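Local atomic coordinates of similarities with probable monooxygenase (Photorhabdus luminescens, PDB entry 4HB9), a protein that binds flavin-adenine dinucleotide and is probably a flavin-dependent monooxygenase, possibly acting on stilbenes by epoxidation. Residues A[9-14]-A[109-114]; A[64-69]-A[115-120]; A[51-56]-A[337-342]. All blocks are in the same frame, centred on the assembly; numbering follows the deposited sequence.

Interaction 1: residues A[9-14]-A[109-114]. With FAD (flavin-adenine dinucleotide), chain B; EDO (1,2-ethanediol), chain L.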
loop_
_atom_site.group_PDB
_atom_site.type_symbol
_atom_site.label_atom_id
_atom_site.label_comp_id
_atom_site.label_asym_id
_atom_site.label_seq_id
_atom_site.Cartn_x
_atom_site.Cartn_y
_atom_site.Cartn_z
ATOM N N ALA A 9 -9.953 -3.951 7.926
ATOM C CA ALA A 9 -9.253 -5.216 7.740
ATOM C C ALA A 9 -8.405 -5.149 6.472
ATOM O O ALA A 9 -8.557 -5.967 5.545
ATOM C CB ALA A 9 -10.219 -6.358 7.647
ATOM N N GLY A 10 -7.526 -4.156 6.433
ATOM C CA GLY A 10 -6.523 -4.033 5.374
ATOM C C GLY A 10 -5.213 -4.645 5.808
ATOM O O GLY A 10 -5.150 -5.451 6.733
ATOM N N ILE A 11 -4.138 -4.251 5.148
ATOM C CA ILE A 11 -2.837 -4.808 5.448
ATOM C C ILE A 11 -2.453 -4.578 6.906
ATOM O O ILE A 11 -2.074 -5.517 7.618
ATOM C CB ILE A 11 -1.743 -4.179 4.558
ATOM C CG1 ILE A 11 -2.007 -4.441 3.068
ATOM C CG2 ILE A 11 -0.373 -4.697 4.939
ATOM C CD1 ILE A 11 -2.121 -5.884 2.662
ATOM N N GLY A 12 -2.521 -3.320 7.336
ATOM C CA GLY A 12 -2.140 -2.945 8.689
ATOM C C GLY A 12 -3.026 -3.513 9.778
ATOM O O GLY A 12 -2.530 -4.048 10.764
ATOM N N GLY A 13 -4.335 -3.414 9.585
ATOM C CA GLY A 13 -5.304 -3.807 10.612
ATOM C C GLY A 13 -5.287 -5.291 10.909
ATOM O O GLY A 13 -5.358 -5.710 12.064
ATOM N N THR A 14 -5.176 -6.100 9.865
ATOM C CA THR A 14 -5.089 -7.539 10.047
ATOM C C THR A 14 -3.784 -7.928 10.710
ATOM O O THR A 14 -3.783 -8.743 11.643
ATOM C CB THR A 14 -5.289 -8.301 8.715
ATOM O OG1 THR A 14 -4.334 -7.874 7.750
ATOM C CG2 THR A 14 -6.670 -8.098 8.165
ATOM N N ILE A 109 4.689 -10.653 -3.818
ATOM C CA ILE A 109 3.461 -11.428 -3.653
ATOM C C ILE A 109 2.289 -10.639 -4.247
ATOM O O ILE A 109 2.367 -9.418 -4.385
ATOM C CB ILE A 109 3.244 -11.774 -2.160
ATOM C CG1 ILE A 109 2.102 -12.793 -1.980
ATOM C CG2 ILE A 109 3.106 -10.489 -1.354
ATOM C CD1 ILE A 109 1.989 -13.395 -0.584
ATOM N N SER A 110 1.209 -11.317 -4.641
ATOM C CA SER A 110 0.048 -10.585 -5.108
ATOM C C SER A 110 -0.645 -9.993 -3.892
ATOM O O SER A 110 -0.579 -10.555 -2.800
ATOM C CB SER A 110 -0.932 -11.474 -5.886
ATOM O OG SER A 110 -1.475 -12.477 -5.051
ATOM N N ARG A 111 -1.298 -8.855 -4.083
ATOM C CA ARG A 111 -2.148 -8.314 -3.018
ATOM C C ARG A 111 -3.225 -9.305 -2.614
ATOM O O ARG A 111 -3.482 -9.493 -1.411
ATOM C CB ARG A 111 -2.771 -6.981 -3.389
ATOM C CG ARG A 111 -3.631 -6.472 -2.237
ATOM C CD ARG A 111 -4.113 -5.051 -2.378
ATOM N NE ARG A 111 -4.879 -4.668 -1.187
ATOM C CZ ARG A 111 -4.478 -3.798 -0.251
ATOM N NH1 ARG A 111 -3.319 -3.179 -0.350
ATOM N NH2 ARG A 111 -5.251 -3.569 0.806
ATOM N N THR A 112 -3.834 -9.981 -3.584
ATOM C CA THR A 112 -4.910 -10.936 -3.253
ATOM C C THR A 112 -4.405 -12.086 -2.355
ATOM O O THR A 112 -5.023 -12.388 -1.346
ATOM C CB THR A 112 -5.682 -11.469 -4.476
ATOM O OG1 THR A 112 -6.697 -12.386 -4.032
ATOM C CG2 THR A 112 -4.771 -12.199 -5.450
ATOM N N GLU A 113 -3.256 -12.679 -2.667
ATOM C CA GLU A 113 -2.717 -13.730 -1.805
ATOM C C GLU A 113 -2.342 -13.229 -0.423
ATOM O O GLU A 113 -2.566 -13.919 0.551
ATOM C CB GLU A 113 -1.485 -14.404 -2.426
ATOM C CG GLU A 113 -1.763 -15.293 -3.644
ATOM C CD GLU A 113 -0.465 -15.549 -4.420
ATOM O OE1 GLU A 113 0.139 -14.563 -4.921
ATOM O OE2 GLU A 113 0.023 -16.704 -4.403
ATOM N N LEU A 114 -1.706 -12.067 -0.359
ATOM C CA LEU A 114 -1.297 -11.501 0.897
ATOM C C LEU A 114 -2.519 -11.283 1.781
ATOM O O LEU A 114 -2.491 -11.653 2.980
ATOM C CB LEU A 114 -0.518 -10.212 0.703
ATOM C CG LEU A 114 -0.013 -9.519 1.961
ATOM C CD1 LEU A 114 0.891 -10.419 2.772
ATOM C CD2 LEU A 114 0.700 -8.243 1.581
HETATM P PA FAD B . -5.625 -0.641 3.289
HETATM O O1A FAD B . -4.797 -1.882 3.084
HETATM O O2A FAD B . -6.141 0.239 2.201
HETATM O O5B FAD B . -6.851 -1.024 4.244
HETATM C C5B FAD B . -7.839 -0.083 4.622
HETATM C C4B FAD B . -9.048 -0.915 5.005
HETATM O O4B FAD B . -9.994 -0.067 5.681
HETATM C C3B FAD B . -9.764 -1.549 3.797
HETATM O O3B FAD B . -10.081 -2.922 4.035
HETATM C C2B FAD B . -11.008 -0.691 3.677
HETATM O O2B FAD B . -12.133 -1.329 3.102
HETATM C C1B FAD B . -11.271 -0.342 5.149
HETATM N N9A FAD B . -12.092 0.845 5.392
HETATM C C8A FAD B . -11.974 2.069 4.813
HETATM N N7A FAD B . -12.870 2.950 5.346
HETATM C C5A FAD B . -13.569 2.259 6.272
HETATM C C6A FAD B . -14.676 2.600 7.187
HETATM N N6A FAD B . -15.163 3.861 7.131
HETATM N N1A FAD B . -15.162 1.634 7.993
HETATM C C2A FAD B . -14.625 0.393 8.011
HETATM N N3A FAD B . -13.613 0.005 7.210
HETATM C C4A FAD B . -13.052 0.896 6.328
HETATM N N1 FAD B . 3.084 -1.001 -0.789
HETATM C C2 FAD B . 4.291 -1.578 -0.595
HETATM O O2 FAD B . 4.874 -1.532 0.544
HETATM N N3 FAD B . 4.900 -2.226 -1.605
HETATM C C4 FAD B . 4.425 -2.310 -2.852
HETATM O O4 FAD B . 5.069 -2.929 -3.740
HETATM C C4X FAD B . 3.140 -1.671 -3.152
HETATM N N5 FAD B . 2.571 -1.719 -4.390
HETATM C C5X FAD B . 1.387 -1.103 -4.609
HETATM C C6 FAD B . 0.806 -1.120 -5.872
HETATM C C7 FAD B . -0.420 -0.499 -6.119
HETATM C C7M FAD B . -1.054 -0.519 -7.497
HETATM C C8 FAD B . -1.112 0.204 -5.025
HETATM C C8M FAD B . -2.447 0.876 -5.258
HETATM C C9 FAD B . -0.536 0.225 -3.759
HETATM C C9A FAD B . 0.684 -0.397 -3.495
HETATM N N10 FAD B . 1.265 -0.368 -2.207
HETATM C C10 FAD B . 2.493 -0.987 -2.004
HETATM C "C1'" FAD B . 0.647 0.354 -1.076
HETATM C "C2'" FAD B . -0.199 -0.547 -0.178
HETATM O "O2'" FAD B . -1.111 -1.318 -0.942
HETATM C "C3'" FAD B . -0.973 0.325 0.808
HETATM O "O3'" FAD B . -0.099 1.335 1.309
HETATM C "C4'" FAD B . -1.485 -0.510 1.973
HETATM O "O4'" FAD B . -2.645 -1.194 1.536
HETATM C "C5'" FAD B . -1.841 0.333 3.179
HETATM O "O5'" FAD B . -2.300 -0.549 4.182
HETATM P P FAD B . -3.489 -0.035 5.137
HETATM O O1P FAD B . -3.803 -1.228 6.009
HETATM O O2P FAD B . -3.087 1.281 5.750
HETATM O O3P FAD B . -4.754 0.333 4.221
HETATM C C1 EDO L . -11.392 -6.888 2.268
HETATM O O1 EDO L . -11.092 -6.857 3.665
HETATM C C2 EDO L . -11.916 -5.522 1.883
HETATM O O2 EDO L . -10.874 -4.542 1.970
#
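Ile11 meets Arg111 and Leu114 with its longer branch, and the FAD pyrophosphate sits beside the place where they come together. CG1 of Ile11 stands beside its own backbone N (chi1 -61°), which carries CD1 across to the other segment. There, in the tight and buried part of the contact, CD1 touches CD2 of Leu114 at 3.8 Å, the two side chains crossing at about a right angle. The same methyl lies over one face of the Arg111 guanidinium, toward its rim, while Ile11 CG1 is 3.9 Å from Arg111 NH1. This is the looser side, for Arg111 is partly exposed; it arrives as an extended chain from CG to NE. Its terminal nitrogens both bond to the cofactor: NH1 to FAD O4' (2.8 Å, nearly straight at 173°) and NH2 to FAD O1A at 2.9 Å, with O1A in the guanidinium plane. Two contacts thus fix the rotation of the group. O1A also receives Ile11 N at 3.2 Å, and Gly12 N reaches FAD O1P at 2.8 Å. Gly10 CA comes within 3.2 Å of FAD O5B, a closeness that glycine permits.

Ala9 O accepts from Lys115 NZ and, weakly, from a 1,2-ethanediol molecule. The Gly-rich turn leads from strand 3-7 into helix 11-22, as in a Rossmann-type dinucleotide site. Helix 111-119, opened by a capping box of Ser110 and Glu113, lies alongside, also packing Lys115 and Leu118 on Ile11, while helix 61-70 covers Leu114 through Phe67.

Interaction 2: residues A[64-69]-A[115-120]. With EDO (1,2-ethanediol), chain K; EDO (1,2-ethanediol), chain L.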
loop_
_atom_site.group_PDB
_atom_site.type_symbol
_atom_site.label_atom_id
_atom_site.label_comp_id
_atom_site.label_asym_id
_atom_site.label_seq_id
_atom_site.Cartn_x
_atom_site.Cartn_y
_atom_site.Cartn_z
ATOM N N TRP A 64 2.548 -17.598 8.359
ATOM C CA TRP A 64 3.893 -17.234 7.927
ATOM C C TRP A 64 4.401 -18.234 6.875
ATOM O O TRP A 64 4.900 -17.850 5.813
ATOM C CB TRP A 64 4.853 -17.152 9.121
ATOM C CG TRP A 64 6.265 -17.016 8.711
ATOM C CD1 TRP A 64 7.258 -17.937 8.859
ATOM C CD2 TRP A 64 6.844 -15.913 8.038
ATOM N NE1 TRP A 64 8.423 -17.463 8.330
ATOM C CE2 TRP A 64 8.194 -16.228 7.801
ATOM C CE3 TRP A 64 6.361 -14.680 7.614
ATOM C CZ2 TRP A 64 9.054 -15.345 7.187
ATOM C CZ3 TRP A 64 7.206 -13.825 6.981
ATOM C CH2 TRP A 64 8.537 -14.155 6.774
ATOM N N LEU A 65 4.209 -19.521 7.126
ATOM C CA LEU A 65 4.641 -20.517 6.125
ATOM C C LEU A 65 3.904 -20.347 4.795
ATOM O O LEU A 65 4.507 -20.527 3.722
ATOM C CB LEU A 65 4.471 -21.945 6.641
ATOM C CG LEU A 65 5.382 -22.405 7.773
ATOM C CD1 LEU A 65 5.128 -23.876 8.061
ATOM C CD2 LEU A 65 6.852 -22.184 7.493
ATOM N N ALA A 66 2.616 -20.002 4.843
ATOM C CA ALA A 66 1.838 -19.762 3.616
ATOM C C ALA A 66 2.375 -18.548 2.826
ATOM O O ALA A 66 2.437 -18.558 1.585
ATOM C CB ALA A 66 0.364 -19.586 3.920
ATOM N N PHE A 67 2.774 -17.526 3.559
ATOM C CA PHE A 67 3.441 -16.372 2.985
ATOM C C PHE A 67 4.742 -16.740 2.281
ATOM O O PHE A 67 4.963 -16.312 1.151
ATOM C CB PHE A 67 3.718 -15.289 4.038
ATOM C CG PHE A 67 4.490 -14.131 3.497
ATOM C CD1 PHE A 67 3.860 -13.172 2.717
ATOM C CD2 PHE A 67 5.855 -14.001 3.743
ATOM C CE1 PHE A 67 4.561 -12.117 2.190
ATOM C CE2 PHE A 67 6.567 -12.935 3.222
ATOM C CZ PHE A 67 5.929 -11.997 2.437
ATOM N N GLU A 68 5.591 -17.514 2.941
ATOM C CA GLU A 68 6.853 -17.945 2.349
ATOM C C GLU A 68 6.582 -18.736 1.068
ATOM O O GLU A 68 7.269 -18.541 0.077
ATOM C CB GLU A 68 7.662 -18.804 3.331
ATOM C CG GLU A 68 8.236 -17.997 4.475
ATOM C CD GLU A 68 9.104 -18.806 5.399
ATOM O OE1 GLU A 68 8.661 -19.870 5.884
ATOM O OE2 GLU A 68 10.217 -18.343 5.668
ATOM N N GLU A 69 5.580 -19.603 1.111
ATOM C CA GLU A 69 5.178 -20.434 -0.031
ATOM C C GLU A 69 4.667 -19.603 -1.225
ATOM O O GLU A 69 4.972 -19.909 -2.377
ATOM C CB GLU A 69 4.133 -21.440 0.427
ATOM C CG GLU A 69 3.507 -22.313 -0.650
ATOM C CD GLU A 69 4.471 -23.248 -1.350
ATOM O OE1 GLU A 69 5.529 -23.584 -0.774
ATOM O OE2 GLU A 69 4.149 -23.671 -2.495
ATOM N N LYS A 115 -3.595 -10.748 1.207
ATOM C CA LYS A 115 -4.838 -10.535 2.000
ATOM C C LYS A 115 -5.463 -11.846 2.498
ATOM O O LYS A 115 -5.911 -11.935 3.639
ATOM C CB LYS A 115 -5.880 -9.727 1.236
ATOM C CG LYS A 115 -5.573 -8.234 1.133
ATOM C CD LYS A 115 -5.368 -7.519 2.474
ATOM C CE LYS A 115 -6.532 -7.666 3.470
ATOM N NZ LYS A 115 -7.834 -7.306 2.848
ATOM N N GLU A 116 -5.506 -12.860 1.645
ATOM C CA GLU A 116 -6.028 -14.169 2.056
ATOM C C GLU A 116 -5.220 -14.751 3.212
ATOM O O GLU A 116 -5.800 -15.307 4.156
ATOM C CB GLU A 116 -6.068 -15.161 0.875
ATOM C CG GLU A 116 -7.070 -14.770 -0.204
ATOM C CD GLU A 116 -8.481 -14.553 0.332
ATOM O OE1 GLU A 116 -9.142 -15.539 0.678
ATOM O OE2 GLU A 116 -8.932 -13.392 0.387
ATOM N N ILE A 117 -3.891 -14.593 3.157
ATOM C CA ILE A 117 -3.014 -15.034 4.219
ATOM C C ILE A 117 -3.200 -14.238 5.511
ATOM O O ILE A 117 -3.254 -14.809 6.597
ATOM C CB ILE A 117 -1.553 -14.997 3.755
ATOM C CG1 ILE A 117 -1.357 -16.089 2.699
ATOM C CG2 ILE A 117 -0.594 -15.166 4.915
ATOM C CD1 ILE A 117 -0.077 -15.915 1.912
ATOM N N LEU A 118 -3.294 -12.923 5.375
ATOM C CA LEU A 118 -3.607 -12.062 6.513
ATOM C C LEU A 118 -4.991 -12.352 7.115
ATOM O O LEU A 118 -5.143 -12.305 8.347
ATOM C CB LEU A 118 -3.495 -10.598 6.132
ATOM C CG LEU A 118 -2.030 -10.134 6.108
ATOM C CD1 LEU A 118 -1.948 -8.820 5.365
ATOM C CD2 LEU A 118 -1.462 -9.992 7.522
ATOM N N ASN A 119 -5.979 -12.668 6.282
ATOM C CA ASN A 119 -7.329 -12.942 6.798
ATOM C C ASN A 119 -7.462 -14.289 7.499
ATOM O O ASN A 119 -8.335 -14.460 8.357
ATOM C CB ASN A 119 -8.379 -12.841 5.694
ATOM C CG ASN A 119 -8.612 -11.416 5.236
ATOM O OD1 ASN A 119 -8.119 -10.470 5.826
ATOM N ND2 ASN A 119 -9.365 -11.264 4.156
ATOM N N LYS A 120 -6.579 -15.240 7.173
ATOM C CA LYS A 120 -6.668 -16.576 7.718
ATOM C C LYS A 120 -6.485 -16.508 9.243
ATOM O O LYS A 120 -5.537 -15.916 9.721
ATOM C CB LYS A 120 -5.585 -17.467 7.103
ATOM C CG LYS A 120 -5.488 -18.856 7.687
ATOM C CD LYS A 120 -6.501 -19.808 7.061
ATOM C CE LYS A 120 -6.242 -21.254 7.482
ATOM N NZ LYS A 120 -4.812 -21.645 7.271
HETATM C C1 EDO K . 10.306 -16.436 -0.795
HETATM O O1 EDO K . 9.630 -17.302 0.121
HETATM C C2 EDO K . 10.369 -16.994 -2.213
HETATM O O2 EDO K . 10.439 -18.425 -2.277
HETATM C C1 EDO L . -11.392 -6.888 2.268
HETATM O O1 EDO L . -11.092 -6.857 3.665
HETATM C C2 EDO L . -11.916 -5.522 1.883
HETATM O O2 EDO L . -10.874 -4.542 1.970
#
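Ile117 reaches out of helix 111-119 toward Ala66 and Phe67, and it alone carries the contact for its segment; its CA is 6.7 Å from that of Phe67. From CB, which points toward helix 61-70, the side chain splits into two branches, of which CG1 does the work. CG1 takes the place beside the backbone N (chi1 -69°) and passes alongside Ala66, with CB of Ala66 at 4.1 Å. From there the chain runs on extended, chi2 165°, so that CD1 is pushed up against the backbone of the other helix: it is 3.7 Å from Ala66 O and equally 3.7 Å from Phe67 N. CD1 also approaches Phe67 CB, more loosely, at 4.4 Å. Phe67 offers just that root of its side chain, because its ring swings away from Ile117, with CG anti to the backbone N, and packs on Leu107 and Ile109 of strand 106-110 and on Leu55 of helix 49-58. Ile109 also touches Ile117.

The end of helix 111-119 is tied to helix 61-70 by Asn63, just before 64-69, whose ND2 bonds to both Ile117 O and Lys120 O. Between residues 64-69 and 115-120 themselves no hydrogen bond or salt bridge is made. The chemistry is therefore that of a single branched aliphatic side chain fitted against a small alanine and helix backbone: between these two turns the attraction is probably dispersion and partial burial of methyl groups, with the directional bonds coming from Asn63.

Interaction 3: residues A[51-56]-A[337-342]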
loop_
_atom_site.group_PDB
_atom_site.type_symbol
_atom_site.label_atom_id
_atom_site.label_comp_id
_atom_site.label_asym_id
_atom_site.label_seq_id
_atom_site.Cartn_x
_atom_site.Cartn_y
_atom_site.Cartn_z
ATOM N N GLY A 51 8.532 -4.980 6.471
ATOM C CA GLY A 51 7.346 -5.761 6.248
ATOM C C GLY A 51 7.523 -7.227 6.588
ATOM O O GLY A 51 6.634 -7.832 7.207
ATOM N N LYS A 52 8.672 -7.785 6.206
ATOM C CA LYS A 52 8.983 -9.174 6.446
ATOM C C LYS A 52 9.057 -9.466 7.945
ATOM O O LYS A 52 8.480 -10.431 8.418
ATOM C CB LYS A 52 10.306 -9.564 5.766
ATOM C CG LYS A 52 10.612 -11.054 5.855
ATOM C CD LYS A 52 11.934 -11.428 5.195
ATOM C CE LYS A 52 12.350 -12.865 5.506
ATOM N NZ LYS A 52 12.608 -13.088 6.963
ATOM N N GLN A 53 9.751 -8.613 8.682
ATOM C CA GLN A 53 9.866 -8.792 10.136
ATOM C C GLN A 53 8.496 -8.677 10.820
ATOM O O GLN A 53 8.147 -9.481 11.727
ATOM C CB GLN A 53 10.846 -7.756 10.710
ATOM C CG GLN A 53 11.121 -7.965 12.185
ATOM C CD GLN A 53 11.888 -6.808 12.809
ATOM O OE1 GLN A 53 11.715 -5.636 12.422
ATOM N NE2 GLN A 53 12.672 -7.117 13.821
ATOM N N ALA A 54 7.713 -7.699 10.392
ATOM C CA ALA A 54 6.369 -7.510 10.953
ATOM C C ALA A 54 5.524 -8.764 10.763
ATOM O O ALA A 54 4.893 -9.267 11.690
ATOM C CB ALA A 54 5.679 -6.312 10.330
ATOM N N LEU A 55 5.553 -9.309 9.554
ATOM C CA LEU A 55 4.778 -10.510 9.270
ATOM C C LEU A 55 5.277 -11.695 10.082
ATOM O O LEU A 55 4.481 -12.485 10.597
ATOM C CB LEU A 55 4.808 -10.814 7.771
ATOM C CG LEU A 55 4.053 -9.793 6.923
ATOM C CD1 LEU A 55 4.463 -9.930 5.455
ATOM C CD2 LEU A 55 2.541 -9.919 7.021
ATOM N N GLN A 56 6.584 -11.865 10.165
ATOM C CA GLN A 56 7.124 -13.053 10.826
ATOM C C GLN A 56 6.857 -12.986 12.337
ATOM O O GLN A 56 6.588 -14.015 12.956
ATOM C CB GLN A 56 8.618 -13.214 10.538
ATOM C CG GLN A 56 9.197 -14.545 10.980
ATOM C CD GLN A 56 10.616 -14.745 10.479
ATOM O OE1 GLN A 56 11.258 -13.807 10.001
ATOM N NE2 GLN A 56 11.095 -15.981 10.555
ATOM N N ASP A 337 4.119 -0.308 11.318
ATOM C CA ASP A 337 3.251 0.295 12.343
ATOM C C ASP A 337 2.569 -0.786 13.199
ATOM O O ASP A 337 2.508 -0.681 14.428
ATOM C CB ASP A 337 2.127 1.116 11.739
ATOM C CG ASP A 337 2.583 2.406 11.041
ATOM O OD1 ASP A 337 3.755 2.846 11.138
ATOM O OD2 ASP A 337 1.720 2.977 10.347
ATOM N N ALA A 338 2.061 -1.821 12.547
ATOM C CA ALA A 338 1.312 -2.890 13.240
ATOM C C ALA A 338 2.184 -3.640 14.240
ATOM O O ALA A 338 1.773 -3.904 15.380
ATOM C CB ALA A 338 0.681 -3.842 12.227
ATOM N N LEU A 339 3.413 -3.935 13.843
ATOM C CA LEU A 339 4.360 -4.575 14.741
ATOM C C LEU A 339 4.686 -3.648 15.921
ATOM O O LEU A 339 4.696 -4.048 17.079
ATOM C CB LEU A 339 5.645 -4.917 13.990
ATOM C CG LEU A 339 6.732 -5.528 14.866
ATOM C CD1 LEU A 339 6.257 -6.796 15.519
ATOM C CD2 LEU A 339 7.995 -5.803 14.075
ATOM N N LEU A 340 4.974 -2.399 15.608
ATOM C CA LEU A 340 5.286 -1.429 16.655
ATOM C C LEU A 340 4.141 -1.224 17.653
ATOM O O LEU A 340 4.354 -1.271 18.868
ATOM C CB LEU A 340 5.683 -0.108 16.020
ATOM C CG LEU A 340 6.149 0.944 17.028
ATOM C CD1 LEU A 340 7.336 0.417 17.837
ATOM C CD2 LEU A 340 6.472 2.201 16.240
ATOM N N LEU A 341 2.933 -1.005 17.155
ATOM C CA LEU A 341 1.777 -0.817 18.018
ATOM C C LEU A 341 1.440 -2.074 18.827
ATOM O O LEU A 341 1.071 -1.978 19.991
ATOM C CB LEU A 341 0.576 -0.343 17.225
ATOM C CG LEU A 341 -0.666 0.059 18.038
ATOM C CD1 LEU A 341 -0.336 1.062 19.155
ATOM C CD2 LEU A 341 -1.708 0.618 17.113
ATOM N N THR A 342 1.601 -3.252 18.221
ATOM C CA THR A 342 1.501 -4.513 18.974
ATOM C C THR A 342 2.432 -4.500 20.196
ATOM O O THR A 342 2.009 -4.812 21.317
ATOM C CB THR A 342 1.871 -5.720 18.085
ATOM O OG1 THR A 342 0.911 -5.843 17.040
ATOM C CG2 THR A 342 1.892 -6.996 18.898
#
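Two helix turns approach closely here, the CA atoms of Ala54 in helix 49-58 and Leu339 in helix 330-349 being 5.2 Å apart. So short a separation is possible because Ala54 presents nothing bulkier than a methyl group. Its CB is 3.9 Å from CB of Leu339, and the leucine then spreads over the alanine's backbone rather than over its side chain. Leu339 has CG anti to its backbone N (chi1 177°), a torsion that brings CD2 to 3.9 Å from Ala54 CA. The same methyl meets Gln53 at the outer rim, where Gln53 OE1 lies 4.1 Å from Leu339 CD2. The extended glutamine chain crosses the leucine at about a right angle and runs along the exposed edge, with its NE2 weakly bonded to Glu57 of its own helix. The contact is thus tight beside buried Ala54 and more open at Gln53.

No hydrogen bond passes between the two segments. Polar groups of helix 330-349 are met elsewhere: Thr342 OG1 turns back to Ala338 O at 2.7 Å, and Thr342 N reaches that oxygen from the opposite face of its plane, so one carbonyl takes two bonds. Buried Asp337 has OD1 satisfied by Tyr369 OH and His321 NE2 and OD2 by Gly317 N; it and Leu340 touch helix 355-386, while Ala338 also packs on Cys15 and Leu16 of helix 11-22. Helix 330-349 starts at the FAD site, where Ala331 and Asn332 give backbone amides to the cofactor, so this alanine-leucine junction joins helix 49-58 to the helical layer of a Rossmann-type FAD-binding domain; the side chain of Ala54 is about 11 Å from FAD.

In the fold
The three contacts bring helices together on one side of the FAD-binding part of the chain. Interactions 1 and 2 share helix 111-119, with centres about 9 Å apart: Arg111 at its start reaches FAD, while Ile117 further along meets helix 61-70. Interaction 3 lies about 13 Å from interaction 1 and 14 Å from interaction 2, between centres. It meets interaction 2 through consecutive helices 49-58 and 61-70, where Trp64 packs on Lys52, Leu55 and Gln56, and interaction 1 through Ala338 against Gly12 O. In chain order the segments run 9-14, 51-56, 64-69, 109-114, 115-120 and 337-342, so distant segments meet at FAD in interaction 1 and in nearby helices in the other two.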